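Local structure of aspartate-semialdehyde dehydrogenase (Vibrio cholerae, 2R00) at residues V6-A11 and L33-S38; V147-I152 and P227-N232. The protein catalyses the NADPH-dependent reductive dephosphorylation of L-aspartyl-4-phosphate to L-aspartate-semialdehyde, a step shared by lysine and methionine biosynthesis. All coordinates share one frame; numbering follows the deposited sequence.

Contact 1 of 2, residues V6-A11 and L33-S38; sequences VAIFGA and LFLLAS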
# COMPACT_ATOMS: atom_id res chain seq x y z
N VAL A 6 36.40 -17.94 3.88
CA VAL A 6 35.37 -16.91 3.84
C VAL A 6 35.38 -16.07 5.12
O VAL A 6 35.49 -16.59 6.23
CB VAL A 6 33.97 -17.55 3.65
CG1 VAL A 6 32.88 -16.47 3.58
CG2 VAL A 6 33.94 -18.42 2.40
N ALA A 7 35.29 -14.76 4.93
CA ALA A 7 35.16 -13.81 6.03
C ALA A 7 33.76 -13.20 6.04
O ALA A 7 33.17 -12.96 4.98
CB ALA A 7 36.20 -12.69 5.92
N ILE A 8 33.25 -12.96 7.24
CA ILE A 8 32.06 -12.13 7.42
C ILE A 8 32.49 -10.92 8.23
O ILE A 8 33.00 -11.06 9.34
CB ILE A 8 30.92 -12.88 8.15
CG1 ILE A 8 30.43 -14.07 7.32
CG2 ILE A 8 29.75 -11.92 8.44
CD1 ILE A 8 29.53 -15.04 8.09
N PHE A 9 32.31 -9.73 7.66
CA PHE A 9 32.61 -8.48 8.36
C PHE A 9 31.33 -7.84 8.84
O PHE A 9 30.41 -7.59 8.07
CB PHE A 9 33.42 -7.53 7.45
CG PHE A 9 33.78 -6.21 8.10
CD1 PHE A 9 34.07 -6.12 9.47
CD2 PHE A 9 33.87 -5.05 7.32
CE1 PHE A 9 34.41 -4.89 10.06
CE2 PHE A 9 34.22 -3.82 7.90
CZ PHE A 9 34.49 -3.74 9.26
N GLY A 10 31.27 -7.56 10.14
CA GLY A 10 30.04 -7.17 10.80
C GLY A 10 29.37 -8.41 11.38
O GLY A 10 28.15 -8.50 11.42
N ALA A 11 30.20 -9.34 11.84
CA ALA A 11 29.75 -10.67 12.28
C ALA A 11 28.85 -10.67 13.52
O ALA A 11 28.11 -11.64 13.74
CB ALA A 11 30.94 -11.57 12.51
N LEU A 33 36.28 -20.27 8.17
CA LEU A 33 35.43 -19.10 8.31
C LEU A 33 36.07 -18.12 9.28
O LEU A 33 36.51 -18.52 10.36
CB LEU A 33 34.02 -19.49 8.80
CG LEU A 33 33.01 -18.35 9.00
CD1 LEU A 33 32.61 -17.73 7.66
CD2 LEU A 33 31.79 -18.84 9.74
N PHE A 34 36.14 -16.85 8.88
CA PHE A 34 36.64 -15.78 9.75
C PHE A 34 35.53 -14.78 10.05
O PHE A 34 34.76 -14.39 9.17
CB PHE A 34 37.85 -15.07 9.12
CG PHE A 34 39.00 -15.99 8.81
CD1 PHE A 34 39.07 -16.67 7.60
CD2 PHE A 34 40.03 -16.17 9.74
CE1 PHE A 34 40.15 -17.52 7.31
CE2 PHE A 34 41.10 -17.02 9.46
CZ PHE A 34 41.15 -17.70 8.24
N LEU A 35 35.44 -14.38 11.31
CA LEU A 35 34.43 -13.42 11.73
C LEU A 35 35.12 -12.15 12.19
O LEU A 35 35.97 -12.18 13.09
CB LEU A 35 33.54 -14.01 12.82
CG LEU A 35 32.81 -15.32 12.47
CD1 LEU A 35 32.04 -15.87 13.67
CD2 LEU A 35 31.89 -15.14 11.26
N LEU A 36 34.76 -11.04 11.56
CA LEU A 36 35.41 -9.75 11.81
C LEU A 36 34.41 -8.73 12.34
O LEU A 36 33.24 -8.73 11.96
CB LEU A 36 36.07 -9.23 10.53
CG LEU A 36 36.96 -10.22 9.79
CD1 LEU A 36 37.26 -9.78 8.36
CD2 LEU A 36 38.24 -10.48 10.58
N ALA A 37 34.90 -7.89 13.25
CA ALA A 37 34.13 -6.76 13.77
C ALA A 37 35.10 -5.72 14.34
O ALA A 37 36.31 -5.80 14.10
CB ALA A 37 33.15 -7.23 14.84
N SER A 38 34.57 -4.75 15.07
CA SER A 38 35.41 -3.77 15.76
C SER A 38 36.05 -4.42 16.99
O SER A 38 35.74 -5.57 17.33
CB SER A 38 34.60 -2.53 16.16
OG SER A 38 33.93 -2.73 17.40
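Val6 to Phe9 pair in parallel with Leu33 to Leu36, the strand axes 18° apart. Phe34 N donates to Val6 O at 2.7 Å, and Ile8 N to Phe34 O at 2.8 Å. Leu36 N then bonds to Ile8 O. Gly10 N to Leu36 O (2.9 Å) completes the pairing at Phe9 and Leu36. Ala11 N adds a second, nearly straight bond to the same oxygen (3.1 Å), and the two donors reach it from opposite faces of its carbonyl plane. This double grip holds the chain as it turns out of the strand into the predicted NADP-binding loop at Thr12.

On one face, Ile8 and Leu35 lie side by side, with Ile8 CD1 4.0 Å from Leu35 CD2. Ala11 CB presses on Leu35 CB at 3.6 Å. On the other face, Leu36 CD1 touches Ala7 CB at 3.9 Å. Phe9 has CG anti to its backbone N (chi1 180°). Its ring edge is turned to the Leu36 carbonyl, while CD1 also touches Leu36 CB at 3.8 Å.

The two strands and helix 14-25 form the first beta-alpha-beta unit of the Rossmann-type domain. Ile8 and Leu35 pack under that helix on Leu20. Phe9 meets Phe71 and Trp81 on the other face. Strands 68-71 and 51-57 flank the pair.

Contact 2 of 2, residues V147-I152 and P227-N232; sequences VGIERI and PSIMVN
Ile229 meets Ile149 and Ile152 before the strand pairing begins. Its CG2, anti to the backbone N, lies 4.1 Å from Ile149 CG2 and 4.2 Å from Ile152 CD1, and both pairs of side chains are set obliquely. Met230 opens the parallel pairing. Its N donates to Glu150 O at 3.2 Å, and its O accepts Ile152 N at 2.8 Å. Met230 CB lies against Arg151 CG, but the Met230 side chain bends at chi2 (-65°) and again at chi3, and its end leads away from 147-152. Val231 pairs with Ile152, and its CA sits 3.3 Å from Ile152 O.

Asn232 N gives a 2.7 Å bond to the same Ile152 O. The Asn232 side chain crosses that of Arg151 obliquely, and ND2 touches its aliphatic part, 3.4 Å from Arg151 CG. That ND2 also bonds to Asn153 OD1. Asn232 OD1 accepts Ile301 N of the second subunit, so the amide is held at both ends.

Strand 230-238 is an outermost strand of its sheet within the chain. Strand 149-159 lies between it and strand 244-252, where Glu150 and Arg151 both face Glu251 in a classic beta bulge. Ile152 packs on helix 131-147 through Met136 and Leu140, and Val231 on helix 211-223 through Val217 and Thr220.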
# COMPACT_ATOMS: atom_id res chain seq x y z
N VAL A 147 6.56 -10.75 -21.28
CA VAL A 147 5.85 -9.67 -21.99
C VAL A 147 6.49 -8.28 -21.92
O VAL A 147 5.98 -7.33 -22.50
CB VAL A 147 4.37 -9.56 -21.53
CG1 VAL A 147 3.55 -10.72 -22.09
CG2 VAL A 147 4.27 -9.51 -20.02
N GLY A 148 7.61 -8.16 -21.21
CA GLY A 148 8.31 -6.88 -21.09
C GLY A 148 7.65 -5.98 -20.06
O GLY A 148 6.49 -6.19 -19.70
N ILE A 149 8.39 -5.00 -19.56
CA ILE A 149 7.85 -4.04 -18.61
C ILE A 149 8.19 -2.62 -19.05
O ILE A 149 9.36 -2.28 -19.27
CB ILE A 149 8.35 -4.28 -17.16
CG1 ILE A 149 7.93 -5.67 -16.66
CG2 ILE A 149 7.81 -3.18 -16.21
CD1 ILE A 149 8.51 -6.05 -15.32
N GLU A 150 7.15 -1.80 -19.17
CA GLU A 150 7.25 -0.41 -19.58
C GLU A 150 7.40 0.48 -18.35
O GLU A 150 8.28 1.33 -18.29
CB GLU A 150 6.00 -0.03 -20.37
CG GLU A 150 6.02 1.33 -21.04
CD GLU A 150 4.79 1.56 -21.92
OE1 GLU A 150 4.90 2.33 -22.90
OE2 GLU A 150 3.73 0.95 -21.64
N ARG A 151 6.53 0.25 -17.36
CA ARG A 151 6.49 1.06 -16.16
C ARG A 151 6.15 0.23 -14.92
O ARG A 151 5.26 -0.62 -14.97
CB ARG A 151 5.47 2.18 -16.34
CG ARG A 151 5.54 3.28 -15.29
CD ARG A 151 4.45 4.32 -15.52
NE ARG A 151 4.08 4.41 -16.93
CZ ARG A 151 2.86 4.15 -17.40
NH1 ARG A 151 1.89 3.81 -16.56
NH2 ARG A 151 2.62 4.25 -18.70
N ILE A 152 6.89 0.47 -13.83
CA ILE A 152 6.59 -0.12 -12.52
C ILE A 152 6.23 1.01 -11.55
O ILE A 152 7.01 1.96 -11.37
CB ILE A 152 7.80 -0.90 -11.91
CG1 ILE A 152 8.24 -2.05 -12.83
CG2 ILE A 152 7.45 -1.44 -10.51
CD1 ILE A 152 9.69 -2.52 -12.58
N PRO A 227 17.67 1.04 -19.06
CA PRO A 227 17.41 2.45 -18.75
C PRO A 227 16.03 2.94 -19.19
O PRO A 227 15.58 4.00 -18.73
CB PRO A 227 18.51 3.20 -19.52
CG PRO A 227 18.97 2.25 -20.57
CD PRO A 227 18.81 0.89 -19.99
N SER A 228 15.35 2.17 -20.04
CA SER A 228 14.02 2.53 -20.54
C SER A 228 12.87 2.17 -19.58
O SER A 228 11.78 2.76 -19.67
CB SER A 228 13.77 1.95 -21.94
OG SER A 228 13.44 0.57 -21.89
N ILE A 229 13.10 1.24 -18.66
CA ILE A 229 12.07 0.91 -17.67
C ILE A 229 11.89 2.07 -16.71
O ILE A 229 12.83 2.48 -16.02
CB ILE A 229 12.35 -0.36 -16.87
CG1 ILE A 229 12.73 -1.52 -17.78
CG2 ILE A 229 11.12 -0.75 -16.07
CD1 ILE A 229 13.01 -2.82 -17.04
N MET A 230 10.68 2.60 -16.67
CA MET A 230 10.35 3.63 -15.70
C MET A 230 9.87 2.99 -14.39
O MET A 230 9.12 2.02 -14.40
CB MET A 230 9.32 4.61 -16.28
CG MET A 230 9.87 5.44 -17.47
SD MET A 230 11.25 6.57 -17.08
CE MET A 230 12.68 5.63 -17.62
N VAL A 231 10.36 3.54 -13.28
CA VAL A 231 10.07 3.02 -11.95
C VAL A 231 9.62 4.19 -11.09
O VAL A 231 10.30 5.21 -11.00
CB VAL A 231 11.32 2.37 -11.30
CG1 VAL A 231 10.92 1.67 -10.00
CG2 VAL A 231 12.01 1.38 -12.28
N ASN A 232 8.46 4.05 -10.47
CA ASN A 232 7.87 5.11 -9.65
C ASN A 232 7.57 4.59 -8.25
O ASN A 232 6.47 4.07 -8.00
CB ASN A 232 6.62 5.63 -10.36
CG ASN A 232 6.92 6.10 -11.78
OD1 ASN A 232 7.68 7.03 -11.97
ND2 ASN A 232 6.35 5.43 -12.78

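Both contacts are parallel strand pairs, but they lie in different domains. Their centres are about 38 Å apart, on opposite sides of the chain's centre. Contact 1 is fully buried inside the nucleotide-binding sheet. Its strands belong to one local beta-alpha-beta unit. Contact 2 is partly buried and joins segments 75 residues apart in the dimerization domain. One face there is apolar and lies against helices. The other carries Arg151, Met230 and the polar Asn232 region that meets the second subunit. No other chain touches contact 1. Backbone bonds and apolar packing make up contact 1. Contact 2 adds to its backbone bonds an amide bonded to the second subunit, and so takes part in the dimer interface.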